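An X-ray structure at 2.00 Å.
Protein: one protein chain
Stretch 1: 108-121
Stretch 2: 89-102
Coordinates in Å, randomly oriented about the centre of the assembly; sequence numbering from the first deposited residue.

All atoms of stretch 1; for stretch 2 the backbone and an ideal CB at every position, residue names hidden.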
ATOM      1  N   LYS A 108     -14.734   0.578  -3.453  1.00 25.32           N
ATOM      2  CA  LYS A 108     -15.027   1.468  -4.560  1.00 36.13           C
ATOM      3  C   LYS A 108     -13.815   1.631  -5.486  1.00 33.00           C
ATOM      4  O   LYS A 108     -13.992   1.790  -6.685  1.00 35.22           O
ATOM      5  CB  LYS A 108     -15.548   2.825  -4.064  1.00 43.71           C
ATOM      6  CG  LYS A 108     -16.934   3.210  -4.601  1.00 64.17           C
ATOM      7  CD  LYS A 108     -16.937   3.602  -6.089  1.00 75.59           C
ATOM      8  CE  LYS A 108     -17.678   2.598  -6.972  1.00 78.92           C
ATOM      9  NZ  LYS A 108     -17.344   2.764  -8.419  1.00 80.29           N
ATOM     10  N   THR A 109     -12.597   1.528  -4.948  1.00 25.24           N
ATOM     11  CA  THR A 109     -11.414   1.855  -5.701  1.00 23.84           C
ATOM     12  C   THR A 109     -11.104   0.789  -6.651  1.00 25.04           C
ATOM     13  O   THR A 109     -10.702   1.075  -7.772  1.00 30.62           O
ATOM     14  CB  THR A 109     -10.209   2.071  -4.784  1.00 27.87           C
ATOM     15  OG1 THR A 109     -10.355   3.370  -4.208  1.00 32.02           O
ATOM     16  CG2 THR A 109      -8.837   1.984  -5.513  1.00 26.12           C
ATOM     17  N   ALA A 110     -11.228  -0.456  -6.198  1.00 26.28           N
ATOM     18  CA  ALA A 110     -11.104  -1.606  -7.090  1.00 22.48           C
ATOM     19  C   ALA A 110     -12.156  -1.628  -8.225  1.00 23.73           C
ATOM     20  O   ALA A 110     -11.818  -1.961  -9.341  1.00 28.75           O
ATOM     21  CB  ALA A 110     -11.151  -2.890  -6.278  1.00 24.67           C
ATOM     22  N   LYS A 111     -13.409  -1.293  -7.942  1.00 24.62           N
ATOM     23  CA  LYS A 111     -14.463  -1.269  -8.994  1.00 29.14           C
ATOM     24  C   LYS A 111     -14.236  -0.200 -10.062  1.00 27.00           C
ATOM     25  O   LYS A 111     -14.397  -0.481 -11.237  1.00 34.63           O
ATOM     26  CB  LYS A 111     -15.857  -1.118  -8.384  1.00 30.77           C
ATOM     27  CG  LYS A 111     -16.272  -2.364  -7.635  1.00 36.91           C
ATOM     28  CD  LYS A 111     -17.746  -2.402  -7.244  1.00 44.76           C
ATOM     29  CE  LYS A 111     -17.983  -1.981  -5.804  1.00 52.72           C
ATOM     30  NZ  LYS A 111     -19.283  -2.523  -5.322  1.00 62.44           N
ATOM     31  N   VAL A 112     -13.850   1.012  -9.657  1.00 27.46           N
ATOM     32  CA  VAL A 112     -13.475   2.077 -10.599  1.00 26.69           C
ATOM     33  C   VAL A 112     -12.308   1.584 -11.440  1.00 26.91           C
ATOM     34  O   VAL A 112     -12.351   1.698 -12.662  1.00 26.20           O
ATOM     35  CB  VAL A 112     -13.134   3.432  -9.877  1.00 32.61           C
ATOM     36  CG1 VAL A 112     -12.471   4.450 -10.808  1.00 29.86           C
ATOM     37  CG2 VAL A 112     -14.376   4.055  -9.264  1.00 28.40           C
ATOM     38  N   ALA A 113     -11.298   0.988 -10.794  1.00 28.90           N
ATOM     39  CA  ALA A 113     -10.117   0.494 -11.509  1.00 30.77           C
ATOM     40  C   ALA A 113     -10.426  -0.605 -12.530  1.00 28.30           C
ATOM     41  O   ALA A 113      -9.828  -0.619 -13.587  1.00 22.79           O
ATOM     42  CB  ALA A 113      -9.067  -0.037 -10.537  1.00 37.28           C
ATOM     43  N   GLU A 114     -11.306  -1.543 -12.175  1.00 24.28           N
ATOM     44  CA  GLU A 114     -11.693  -2.636 -13.077  1.00 24.32           C
ATOM     45  C   GLU A 114     -12.287  -2.095 -14.378  1.00 23.16           C
ATOM     46  O   GLU A 114     -11.884  -2.504 -15.462  1.00 28.81           O
ATOM     47  CB  GLU A 114     -12.711  -3.562 -12.406  1.00 25.06           C
ATOM     48  CG  GLU A 114     -12.119  -4.589 -11.443  1.00 28.26           C
ATOM     49  CD  GLU A 114     -13.164  -5.603 -10.999  1.00 35.62           C
ATOM     50  OE1 GLU A 114     -14.374  -5.240 -10.920  1.00 28.58           O
ATOM     51  OE2 GLU A 114     -12.768  -6.769 -10.748  1.00 32.43           O
ATOM     52  N   LYS A 115     -13.207  -1.149 -14.241  1.00 25.55           N
ATOM     53  CA  LYS A 115     -13.864  -0.447 -15.380  1.00 30.64           C
ATOM     54  C   LYS A 115     -12.870   0.287 -16.314  1.00 30.85           C
ATOM     55  O   LYS A 115     -12.946   0.171 -17.530  1.00 30.79           O
ATOM     56  CB  LYS A 115     -14.858   0.541 -14.792  1.00 32.01           C
ATOM     57  CG  LYS A 115     -15.759   1.289 -15.749  1.00 33.30           C
ATOM     58  CD  LYS A 115     -16.947   1.794 -14.948  1.00 35.14           C
ATOM     59  CE  LYS A 115     -17.455   3.141 -15.405  1.00 38.88           C
ATOM     60  NZ  LYS A 115     -18.369   3.010 -16.561  1.00 36.36           N
ATOM     61  N   ARG A 116     -11.934   1.020 -15.729  1.00 33.16           N
ATOM     62  CA  ARG A 116     -10.868   1.683 -16.480  1.00 31.59           C
ATOM     63  C   ARG A 116      -9.937   0.654 -17.140  1.00 36.10           C
ATOM     64  O   ARG A 116      -9.550   0.791 -18.314  1.00 35.84           O
ATOM     65  CB  ARG A 116     -10.125   2.640 -15.543  1.00 31.00           C
ATOM     66  CG  ARG A 116      -9.009   3.453 -16.144  1.00 33.48           C
ATOM     67  CD  ARG A 116      -8.369   4.389 -15.113  1.00 36.87           C
ATOM     68  NE  ARG A 116      -7.740   3.618 -14.036  1.00 38.58           N
ATOM     69  CZ  ARG A 116      -8.181   3.530 -12.776  1.00 38.31           C
ATOM     70  NH1 ARG A 116      -9.254   4.211 -12.356  1.00 41.18           N
ATOM     71  NH2 ARG A 116      -7.542   2.740 -11.920  1.00 28.89           N
ATOM     72  N   LEU A 117      -9.586  -0.395 -16.410  1.00 35.49           N
ATOM     73  CA  LEU A 117      -8.692  -1.422 -16.976  1.00 36.18           C
ATOM     74  C   LEU A 117      -9.330  -2.267 -18.100  1.00 44.50           C
ATOM     75  O   LEU A 117      -8.613  -2.767 -18.969  1.00 32.48           O
ATOM     76  CB  LEU A 117      -8.189  -2.358 -15.882  1.00 33.64           C
ATOM     77  CG  LEU A 117      -7.160  -1.767 -14.940  1.00 34.61           C
ATOM     78  CD1 LEU A 117      -6.925  -2.751 -13.805  1.00 27.88           C
ATOM     79  CD2 LEU A 117      -5.881  -1.454 -15.701  1.00 36.43           C
ATOM     80  N   ARG A 118     -10.656  -2.453 -18.054  1.00 49.99           N
ATOM     81  CA  ARG A 118     -11.413  -3.213 -19.088  1.00 52.45           C
ATOM     82  C   ARG A 118     -11.009  -2.875 -20.538  1.00 52.21           C
ATOM     83  O   ARG A 118     -10.689  -3.771 -21.319  1.00 47.10           O
ATOM     84  CB  ARG A 118     -12.924  -3.001 -18.916  1.00 48.60           C
ATOM     85  CG  ARG A 118     -13.684  -4.212 -18.446  1.00 52.08           C
ATOM     86  CD  ARG A 118     -15.175  -4.038 -18.692  1.00 61.41           C
ATOM     87  NE  ARG A 118     -15.739  -5.190 -19.405  1.00 80.91           N
ATOM     88  CZ  ARG A 118     -15.582  -5.457 -20.708  1.00 92.96           C
ATOM     89  NH1 ARG A 118     -14.877  -4.650 -21.502  1.00110.55           N
ATOM     90  NH2 ARG A 118     -16.145  -6.547 -21.234  1.00 98.97           N
ATOM     91  N   LYS A 119     -10.986  -1.578 -20.852  1.00 46.94           N
ATOM     92  CA  LYS A 119     -10.561  -1.056 -22.170  1.00 61.10           C
ATOM     93  C   LYS A 119      -9.044  -1.117 -22.494  1.00 65.89           C
ATOM     94  O   LYS A 119      -8.621  -0.582 -23.522  1.00 53.75           O
ATOM     95  CB  LYS A 119     -11.094   0.383 -22.358  1.00 68.12           C
ATOM     96  CG  LYS A 119     -12.594   0.425 -22.665  1.00 74.10           C
ATOM     97  CD  LYS A 119     -13.273   1.695 -22.174  1.00 72.55           C
ATOM     98  CE  LYS A 119     -13.633   1.607 -20.699  1.00 71.22           C
ATOM     99  NZ  LYS A 119     -14.012   2.936 -20.159  1.00 64.63           N
ATOM    100  N   HIS A 120      -8.234  -1.727 -21.616  1.00 65.16           N
ATOM    101  CA  HIS A 120      -6.839  -2.099 -21.918  1.00 57.48           C
ATOM    102  C   HIS A 120      -6.554  -3.598 -21.827  1.00 58.18           C
ATOM    103  O   HIS A 120      -5.445  -4.014 -22.182  1.00 50.75           O
ATOM    104  CB  HIS A 120      -5.875  -1.429 -20.946  1.00 55.00           C
ATOM    105  CG  HIS A 120      -5.989   0.058 -20.882  1.00 59.98           C
ATOM    106  ND1 HIS A 120      -5.487   0.882 -21.862  1.00 70.03           N
ATOM    107  CD2 HIS A 120      -6.486   0.871 -19.920  1.00 54.52           C
ATOM    108  CE1 HIS A 120      -5.699   2.141 -21.521  1.00 74.68           C
ATOM    109  NE2 HIS A 120      -6.301   2.161 -20.345  1.00 62.16           N
ATOM    110  N   ILE A 121      -7.502  -4.387 -21.297  1.00 58.40           N
ATOM    111  CA  ILE A 121      -7.363  -5.848 -21.166  1.00 59.83           C
ATOM    112  C   ILE A 121      -8.490  -6.577 -21.902  1.00 60.81           C
ATOM    113  O   ILE A 121      -8.660  -7.788 -21.723  1.00 59.77           O
ATOM    114  CB  ILE A 121      -7.319  -6.332 -19.684  1.00 56.56           C
ATOM    115  CG1 ILE A 121      -8.672  -6.137 -18.959  1.00 58.12           C
ATOM    116  CG2 ILE A 121      -6.176  -5.659 -18.934  1.00 50.10           C
ATOM    117  CD1 ILE A 121      -8.758  -6.818 -17.602  1.00 59.65           C
ATOM    118  OXT ILE A 121      -9.252  -5.991 -22.678  1.00 62.83           O
ATOM    119  N   UNK A  89       1.278  -2.599 -16.622  1.00 32.35           N
ATOM    120  CA  UNK A  89       1.129  -4.051 -16.518  1.00 30.28           C
ATOM    121  C   UNK A  89      -0.310  -4.354 -16.121  1.00 28.70           C
ATOM    122  O   UNK A  89      -0.606  -4.715 -14.961  1.00 25.15           O
ATOM    123  CB  UNK A  89       2.114  -4.644 -15.509  1.00 30.28           C
ATOM    124  N   UNK A  90      -1.196  -4.165 -17.100  1.00 26.39           N
ATOM    125  CA  UNK A  90      -2.634  -4.117 -16.868  1.00 32.43           C
ATOM    126  C   UNK A  90      -3.230  -5.460 -16.422  1.00 31.12           C
ATOM    127  O   UNK A  90      -4.173  -5.468 -15.649  1.00 31.82           O
ATOM    128  CB  UNK A  90      -3.336  -3.648 -18.144  1.00 32.43           C
ATOM    129  N   UNK A  91      -2.681  -6.567 -16.911  1.00 33.57           N
ATOM    130  CA  UNK A  91      -3.181  -7.916 -16.587  1.00 38.94           C
ATOM    131  C   UNK A  91      -2.928  -8.171 -15.109  1.00 40.19           C
ATOM    132  O   UNK A  91      -3.837  -8.560 -14.376  1.00 29.14           O
ATOM    133  CB  UNK A  91      -2.510  -8.988 -17.448  1.00 38.94           C
ATOM    134  N   UNK A  92      -1.691  -7.920 -14.687  1.00 33.72           N
ATOM    135  CA  UNK A  92      -1.305  -8.047 -13.276  1.00 34.69           C
ATOM    136  C   UNK A  92      -2.051  -7.080 -12.325  1.00 29.23           C
ATOM    137  O   UNK A  92      -2.409  -7.447 -11.206  1.00 26.13           O
ATOM    138  CB  UNK A  92       0.202  -7.812 -13.149  1.00 34.69           C
ATOM    139  N   UNK A  93      -2.298  -5.858 -12.788  1.00 32.16           N
ATOM    140  CA  UNK A  93      -3.114  -4.919 -12.014  1.00 33.37           C
ATOM    141  C   UNK A  93      -4.503  -5.523 -11.789  1.00 31.79           C
ATOM    142  O   UNK A  93      -4.957  -5.591 -10.649  1.00 27.91           O
ATOM    143  CB  UNK A  93      -3.220  -3.570 -12.727  1.00 33.37           C
ATOM    144  N   UNK A  94      -5.153  -5.972 -12.863  1.00 27.95           N
ATOM    145  CA  UNK A  94      -6.521  -6.490 -12.748  1.00 28.07           C
ATOM    146  C   UNK A  94      -6.578  -7.636 -11.760  1.00 22.56           C
ATOM    147  O   UNK A  94      -7.490  -7.726 -10.981  1.00 25.63           O
ATOM    148  CB  UNK A  94      -7.045  -6.948 -14.111  1.00 28.07           C
ATOM    149  N   UNK A  95      -5.594  -8.515 -11.777  1.00 21.38           N
ATOM    150  CA  UNK A  95      -5.581  -9.586 -10.812  1.00 20.61           C
ATOM    151  C   UNK A  95      -5.652  -9.049  -9.370  1.00 23.80           C
ATOM    152  O   UNK A  95      -6.416  -9.579  -8.518  1.00 19.76           O
ATOM    153  CB  UNK A  95      -4.326 -10.439 -11.004  1.00 20.61           C
ATOM    154  N   UNK A  96      -4.866  -7.999  -9.100  1.00 23.33           N
ATOM    155  CA  UNK A  96      -4.816  -7.429  -7.774  1.00 22.67           C
ATOM    156  C   UNK A  96      -6.104  -6.667  -7.476  1.00 20.79           C
ATOM    157  O   UNK A  96      -6.652  -6.807  -6.379  1.00 17.25           O
ATOM    158  CB  UNK A  96      -3.600  -6.512  -7.632  1.00 22.67           C
ATOM    159  N   UNK A  97      -6.613  -5.890  -8.436  1.00 19.18           N
ATOM    160  CA  UNK A  97      -7.848  -5.179  -8.169  1.00 20.76           C
ATOM    161  C   UNK A  97      -8.999  -6.226  -7.987  1.00 20.59           C
ATOM    162  O   UNK A  97      -9.932  -5.996  -7.228  1.00 23.85           O
ATOM    163  CB  UNK A  97      -8.154  -4.198  -9.303  1.00 20.76           C
ATOM    164  N   UNK A  98      -8.909  -7.381  -8.659  1.00 22.07           N
ATOM    165  CA  UNK A  98      -9.955  -8.419  -8.534  1.00 19.86           C
ATOM    166  C   UNK A  98      -9.892  -9.075  -7.192  1.00 19.62           C
ATOM    167  O   UNK A  98     -10.921  -9.302  -6.556  1.00 16.78           O
ATOM    168  CB  UNK A  98      -9.819  -9.479  -9.629  1.00 19.86           C
ATOM    169  N   UNK A  99      -8.666  -9.330  -6.715  1.00 23.95           N
ATOM    170  CA  UNK A  99      -8.508  -9.928  -5.417  1.00 21.86           C
ATOM    171  C   UNK A  99      -8.917  -9.038  -4.235  1.00 22.80           C
ATOM    172  O   UNK A  99      -9.423  -9.551  -3.218  1.00 21.47           O
ATOM    173  CB  UNK A  99      -7.047 -10.350  -5.251  1.00 21.86           C
ATOM    174  N   UNK A 100      -8.694  -7.734  -4.355  1.00 20.20           N
ATOM    175  CA  UNK A 100      -9.157  -6.803  -3.347  1.00 21.24           C
ATOM    176  C   UNK A 100     -10.660  -6.906  -3.174  1.00 19.31           C
ATOM    177  O   UNK A 100     -11.164  -6.721  -2.056  1.00 16.96           O
ATOM    178  CB  UNK A 100      -8.759  -5.372  -3.714  1.00 21.24           C
ATOM    179  N   UNK A 101     -11.373  -7.123  -4.293  1.00 23.49           N
ATOM    180  CA  UNK A 101     -12.848  -7.254  -4.286  1.00 22.51           C
ATOM    181  C   UNK A 101     -13.320  -8.586  -3.729  1.00 20.96           C
ATOM    182  O   UNK A 101     -14.439  -8.689  -3.210  1.00 19.10           O
ATOM    183  CB  UNK A 101     -13.398  -7.084  -5.704  1.00 22.51           C
ATOM    184  N   UNK A 102     -12.470  -9.597  -3.830  1.00 20.82           N
ATOM    185  CA  UNK A 102     -12.672 -10.874  -3.138  1.00 21.43           C
ATOM    186  C   UNK A 102     -12.664 -10.663  -1.636  1.00 22.94           C
ATOM    187  O   UNK A 102     -13.529 -11.185  -0.956  1.00 22.99           O
ATOM    188  CB  UNK A 102     -11.596 -11.886  -3.535  1.00 21.43           C
TER

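The two segments pack as near-antiparallel helices, axes 8.8 Å apart at closest approach, so positions of stretch 2 facing stretch 1 should recur every three or four residues.

Position 89 has phi/psi of -101/73, outside the helical region, and its CB finds nothing of stretch 1 within 5.5 Å. A helix-capping or polar residue would suit. Arg89 occupies the N-cap position, and its NH1 lies 2.7 Å from OE1 of the residue at 92, a salt bridge with weak hydrogen-bond geometry.

At 90 the CB points toward stretch 1, 3.6 Å from Ile121 CG2 and 4.2 Å from Leu117 CD2, with the CB of His120 close by. Leucine, methionine or an aromatic could cover these groups, and the imidazole invites a flat partner. Tyr90 is that partner. Its ring forms an offset stack with His120, centroids 4.4 Å apart and planes at 14°, while His120 CB sits over its face. Leu117 CD2 approaches Tyr90 CD1 at 3.5 Å, so one side chain bridges the helix and the C-terminal turn.

Position 91 points away, with Ile121 CG2 5.2 Å from its ideal CB; many polar residues would do, and Lys91 is found. Position 92 is out of reach and leaves the choice open; Glu92 completes the pair with Arg89.

At 93 the CB points toward Leu117, 3.9 Å from CD1. A small apolar residue suits, and Ala93 touches that methyl with its own. Position 94 also points toward stretch 1, its ideal CB 3.9 Å from Ile121 CD1 and 4.2 Å from Leu117 CD1. Alanine or another small residue fits beside two such branches. Ala94 helps to form, with Tyr90, Ala93 and the residue at 97, the hole that receives Leu117.

Positions 95 and 96 are out of reach, so stretch 1 sets no demand. They hold Ala95 and Asp96, whose carboxylate is hydrogen-bonded elsewhere in the structure.

At 97 the CA lies 5.0 Å from that of Ala110, and the CB points toward stretch 1. Ala110 and Ala113 leave room between Thr109 and Leu117 for a long apolar or aromatic side chain. Phe97 enters as a knob among these four. Ala113 CB lies 3.3 Å from its ring centroid, almost on the ring normal, and Leu117 CD1 is 3.7 Å from Phe97 CD2.

Position 98 points sideways, its ideal CB 4.2 Å from Glu114 OE2, so a basic or polar residue is reasonable. Arg98 places its NE 4.0 Å from Glu114 OE2: opposite charges near each other, but no salt bridge.

Position 99 is out of reach, so stretch 1 leaves the choice open; it holds His99. At 100 the CB points toward stretch 1 and the ideal CB is 4.3 Å from Ala110 CB, so a small apolar side chain would suit; Ala100 makes a methyl-to-methyl contact.

Position 101 points toward Ala110, with the aliphatic part of Lys111 nearby, favouring a branched apolar residue. Leu101 brings CG to 3.5 Å from Ala110 CB and CD2 to 3.7 Å from Lys111 CG. Position 102 is out of reach, any helix-compatible residue would serve, and Val102 is found.

Stretch 2 89-102: RYKEAAADFRHALV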
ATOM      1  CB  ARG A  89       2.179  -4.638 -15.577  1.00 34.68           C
ATOM      2  CG  ARG A  89       3.486  -4.882 -16.319  1.00 43.45           C
ATOM      3  CD  ARG A  89       4.728  -4.723 -15.477  1.00 48.94           C
ATOM      4  NE  ARG A  89       4.773  -5.693 -14.382  1.00 65.81           N
ATOM      5  CZ  ARG A  89       4.641  -5.421 -13.075  1.00 70.56           C
ATOM      6  NH1 ARG A  89       4.713  -6.431 -12.202  1.00 60.35           N
ATOM      7  NH2 ARG A  89       4.446  -4.168 -12.616  1.00 61.64           N
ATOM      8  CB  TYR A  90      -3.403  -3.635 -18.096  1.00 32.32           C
ATOM      9  CG  TYR A  90      -3.013  -2.272 -18.633  1.00 35.12           C
ATOM     10  CD1 TYR A  90      -3.077  -1.145 -17.832  1.00 33.72           C
ATOM     11  CD2 TYR A  90      -2.588  -2.113 -19.969  1.00 36.70           C
ATOM     12  CE1 TYR A  90      -2.717   0.095 -18.323  1.00 40.37           C
ATOM     13  CE2 TYR A  90      -2.243  -0.876 -20.462  1.00 35.22           C
ATOM     14  CZ  TYR A  90      -2.311   0.222 -19.631  1.00 36.32           C
ATOM     15  OH  TYR A  90      -1.958   1.451 -20.087  1.00 34.90           O
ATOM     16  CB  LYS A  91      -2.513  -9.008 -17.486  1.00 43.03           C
ATOM     17  CG  LYS A  91      -2.181 -10.379 -16.852  1.00 49.02           C
ATOM     18  CD  LYS A  91      -3.210 -11.471 -17.155  1.00 58.81           C
ATOM     19  CE  LYS A  91      -3.212 -12.611 -16.130  1.00 53.69           C
ATOM     20  NZ  LYS A  91      -4.058 -12.359 -14.921  1.00 48.90           N
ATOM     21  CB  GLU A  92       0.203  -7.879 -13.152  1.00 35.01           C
ATOM     22  CG  GLU A  92       0.974  -9.020 -13.774  1.00 39.44           C
ATOM     23  CD  GLU A  92       2.416  -8.646 -14.034  1.00 46.86           C
ATOM     24  OE1 GLU A  92       3.153  -8.465 -13.049  1.00 50.67           O
ATOM     25  OE2 GLU A  92       2.798  -8.530 -15.221  1.00 55.34           O
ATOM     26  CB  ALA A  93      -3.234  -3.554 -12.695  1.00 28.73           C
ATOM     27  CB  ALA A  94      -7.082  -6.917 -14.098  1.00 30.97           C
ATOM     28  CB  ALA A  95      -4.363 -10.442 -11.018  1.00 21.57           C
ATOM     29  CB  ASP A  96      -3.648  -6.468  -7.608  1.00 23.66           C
ATOM     30  CG  ASP A  96      -2.320  -7.138  -7.503  1.00 26.84           C
ATOM     31  OD1 ASP A  96      -2.192  -8.336  -7.141  1.00 24.03           O
ATOM     32  OD2 ASP A  96      -1.359  -6.381  -7.757  1.00 26.46           O
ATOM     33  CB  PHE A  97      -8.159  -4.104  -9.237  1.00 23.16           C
ATOM     34  CG  PHE A  97      -7.321  -2.826  -9.114  1.00 27.91           C
ATOM     35  CD1 PHE A  97      -7.421  -1.995  -7.995  1.00 23.80           C
ATOM     36  CD2 PHE A  97      -6.470  -2.418 -10.163  1.00 26.38           C
ATOM     37  CE1 PHE A  97      -6.646  -0.833  -7.900  1.00 28.61           C
ATOM     38  CE2 PHE A  97      -5.699  -1.255 -10.068  1.00 22.93           C
ATOM     39  CZ  PHE A  97      -5.781  -0.466  -8.937  1.00 23.11           C
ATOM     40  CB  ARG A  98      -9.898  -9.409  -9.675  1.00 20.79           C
ATOM     41  CG  ARG A  98     -10.623  -8.875 -10.927  1.00 22.31           C
ATOM     42  CD  ARG A  98     -10.288  -9.701 -12.139  1.00 23.67           C
ATOM     43  NE  ARG A  98     -10.964  -9.233 -13.347  1.00 23.72           N
ATOM     44  CZ  ARG A  98     -10.591  -9.530 -14.593  1.00 24.07           C
ATOM     45  NH1 ARG A  98      -9.545 -10.311 -14.839  1.00 27.74           N
ATOM     46  NH2 ARG A  98     -11.300  -9.068 -15.623  1.00 24.21           N
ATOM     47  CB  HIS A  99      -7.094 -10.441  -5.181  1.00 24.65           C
ATOM     48  CG  HIS A  99      -7.045 -11.465  -4.105  1.00 26.85           C
ATOM     49  ND1 HIS A  99      -7.627 -12.710  -4.251  1.00 34.64           N
ATOM     50  CD2 HIS A  99      -6.547 -11.425  -2.850  1.00 30.27           C
ATOM     51  CE1 HIS A  99      -7.450 -13.411  -3.146  1.00 31.69           C
ATOM     52  NE2 HIS A  99      -6.797 -12.654  -2.281  1.00 33.23           N
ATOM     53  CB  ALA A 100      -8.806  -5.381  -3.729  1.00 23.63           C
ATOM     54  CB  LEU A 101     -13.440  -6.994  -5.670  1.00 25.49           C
ATOM     55  CG  LEU A 101     -13.396  -5.542  -6.141  1.00 26.55           C
ATOM     56  CD1 LEU A 101     -13.605  -5.428  -7.633  1.00 29.18           C
ATOM     57  CD2 LEU A 101     -14.380  -4.624  -5.422  1.00 25.57           C
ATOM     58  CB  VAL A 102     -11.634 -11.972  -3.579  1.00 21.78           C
ATOM     59  CG1 VAL A 102     -11.628 -13.203  -2.678  1.00 21.24           C
ATOM     60  CG2 VAL A 102     -11.914 -12.378  -4.996  1.00 23.58           C
TER
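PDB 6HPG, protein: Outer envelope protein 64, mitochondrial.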